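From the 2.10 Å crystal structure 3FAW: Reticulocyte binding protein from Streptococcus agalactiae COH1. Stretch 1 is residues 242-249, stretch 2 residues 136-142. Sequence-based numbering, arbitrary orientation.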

# COMPACT_ATOMS: atom_id res chain seq x y z
N ALA A 242 10.39 -21.71 -5.21
CA ALA A 242 10.61 -22.86 -4.33
C ALA A 242 9.37 -23.76 -4.30
O ALA A 242 8.24 -23.27 -4.40
CB ALA A 242 10.94 -22.40 -2.92
N PHE A 243 9.60 -25.06 -4.18
CA PHE A 243 8.50 -26.02 -4.02
C PHE A 243 8.13 -26.11 -2.54
O PHE A 243 8.92 -26.59 -1.74
CB PHE A 243 8.88 -27.40 -4.57
CG PHE A 243 9.19 -27.42 -6.04
CD1 PHE A 243 8.27 -26.96 -6.96
CD2 PHE A 243 10.40 -27.91 -6.50
CE1 PHE A 243 8.55 -26.97 -8.32
CE2 PHE A 243 10.69 -27.93 -7.86
CZ PHE A 243 9.77 -27.46 -8.77
N VAL A 244 6.94 -25.62 -2.20
CA VAL A 244 6.43 -25.66 -0.83
C VAL A 244 4.94 -26.03 -0.78
O VAL A 244 4.22 -25.94 -1.78
CB VAL A 244 6.63 -24.31 -0.09
CG1 VAL A 244 8.11 -24.06 0.17
CG2 VAL A 244 5.99 -23.15 -0.87
N ASN A 245 4.49 -26.42 0.41
CA ASN A 245 3.10 -26.74 0.69
C ASN A 245 2.58 -25.87 1.84
O ASN A 245 2.63 -26.28 3.01
CB ASN A 245 2.96 -28.24 1.02
CG ASN A 245 1.51 -28.72 0.96
OD1 ASN A 245 0.57 -27.95 1.15
ND2 ASN A 245 1.33 -30.01 0.71
N PRO A 246 2.09 -24.66 1.51
CA PRO A 246 1.61 -23.68 2.50
C PRO A 246 0.66 -24.24 3.57
O PRO A 246 0.82 -23.93 4.75
CB PRO A 246 0.88 -22.65 1.63
CG PRO A 246 1.62 -22.67 0.35
CD PRO A 246 1.98 -24.12 0.14
N SER A 247 -0.29 -25.07 3.14
CA SER A 247 -1.33 -25.61 4.04
C SER A 247 -0.77 -26.47 5.17
O SER A 247 -1.39 -26.59 6.23
CB SER A 247 -2.36 -26.40 3.23
OG SER A 247 -1.76 -27.50 2.56
N GLN A 248 0.40 -27.07 4.95
CA GLN A 248 1.04 -27.92 5.95
C GLN A 248 1.83 -27.12 6.99
O GLN A 248 2.24 -27.68 8.01
CB GLN A 248 1.94 -28.95 5.26
CG GLN A 248 1.18 -29.97 4.39
CD GLN A 248 2.08 -31.03 3.78
OE1 GLN A 248 3.28 -30.81 3.59
NE2 GLN A 248 1.51 -32.18 3.45
N LEU A 249 2.03 -25.82 6.75
CA LEU A 249 2.92 -25.00 7.59
C LEU A 249 2.15 -24.04 8.51
O LEU A 249 1.05 -23.60 8.20
CB LEU A 249 3.88 -24.19 6.71
CG LEU A 249 4.65 -24.98 5.65
CD1 LEU A 249 5.37 -24.03 4.68
CD2 LEU A 249 5.64 -25.94 6.31
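Stretch 2 136-142: GAVLNQD

Two extended segments need not hydrogen-bond directly to lie side by side; water can fill the gap between their backbones, as residues 136-142 illustrate against residues 242-249. The strand 136-139 runs in the same general direction as the incoming loop, so that Ala137 lies by Phe243, Leu139 by Asn245 (CA to CA 6.2 Å) and Gln141 by Gln248, where the first stretch has turned through the 3-10 segment 246-248.

Apolar packing comes first. Alternation along the strand points Ala137 and Leu139 toward the loop and Val138 away. Ala137 CB meets the edge of the Phe243 ring, 3.8 Å from CE1. Leu139, the residue most covered here, lays CD1 against the loop backbone, 3.5 Å from Val244 C, while its CD2 lies 4.2 Å from Phe243 CB.

Between the backbones, water 1 donates to Ala137 O (2.7 Å) and accepts from Val244 N (3.1 Å); water 2 accepts from Leu139 N (3.0 Å) and donates to Val244 O (2.7 Å). Further along, water 3 accepts from Asn245 ND2 at 2.8 Å and lies 2.7 Å from Asn140 O.

The one direct hydrogen bond is at the exposed end: Gln248 NE2 donates to Gln141 O at 3.3 Å, long but nearly linear at 171°.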

# COMPACT_ATOMS: atom_id res chain seq x y z
N GLY A 136 0.84 -22.24 -11.25
CA GLY A 136 1.88 -22.44 -10.24
C GLY A 136 2.22 -23.91 -10.07
O GLY A 136 1.79 -24.76 -10.87
N ALA A 137 2.99 -24.21 -9.02
CA ALA A 137 3.52 -25.55 -8.78
C ALA A 137 2.97 -26.10 -7.46
O ALA A 137 3.16 -25.49 -6.41
CB ALA A 137 5.04 -25.51 -8.73
N VAL A 138 2.31 -27.25 -7.54
CA VAL A 138 1.64 -27.87 -6.39
C VAL A 138 2.29 -29.20 -6.00
O VAL A 138 2.29 -30.15 -6.78
CB VAL A 138 0.14 -28.11 -6.69
CG1 VAL A 138 -0.58 -28.66 -5.47
CG2 VAL A 138 -0.53 -26.82 -7.17
N LEU A 139 2.83 -29.27 -4.78
CA LEU A 139 3.36 -30.52 -4.22
C LEU A 139 2.23 -31.43 -3.79
O LEU A 139 1.20 -30.95 -3.30
CB LEU A 139 4.22 -30.26 -2.97
CG LEU A 139 5.66 -29.74 -3.04
CD1 LEU A 139 6.07 -29.24 -1.65
CD2 LEU A 139 6.62 -30.82 -3.53
N ASN A 140 2.41 -32.74 -3.93
CA ASN A 140 1.49 -33.70 -3.31
C ASN A 140 1.85 -33.87 -1.82
O ASN A 140 2.82 -33.27 -1.34
CB ASN A 140 1.46 -35.04 -4.06
CG ASN A 140 2.79 -35.78 -4.01
OD1 ASN A 140 3.81 -35.24 -3.57
ND2 ASN A 140 2.78 -37.02 -4.48
N GLN A 141 1.07 -34.69 -1.11
CA GLN A 141 1.18 -34.76 0.36
C GLN A 141 2.57 -35.14 0.86
O GLN A 141 3.07 -34.53 1.80
CB GLN A 141 0.14 -35.73 0.93
CG GLN A 141 0.20 -35.85 2.46
CD GLN A 141 -1.00 -36.57 3.06
OE1 GLN A 141 -1.49 -36.18 4.12
NE2 GLN A 141 -1.47 -37.61 2.38
N ASP A 142 3.18 -36.14 0.24
CA ASP A 142 4.49 -36.64 0.68
C ASP A 142 5.68 -36.02 -0.07
O ASP A 142 6.83 -36.33 0.22
CB ASP A 142 4.55 -38.18 0.61
CG ASP A 142 4.41 -38.72 -0.81
OD1 ASP A 142 4.32 -37.94 -1.78
OD2 ASP A 142 4.39 -39.96 -0.94
O HOH W 1 4.89 -24.97 -4.38
O HOH W 2 2.04 -27.02 -2.92
O HOH W 3 3.59 -31.62 0.60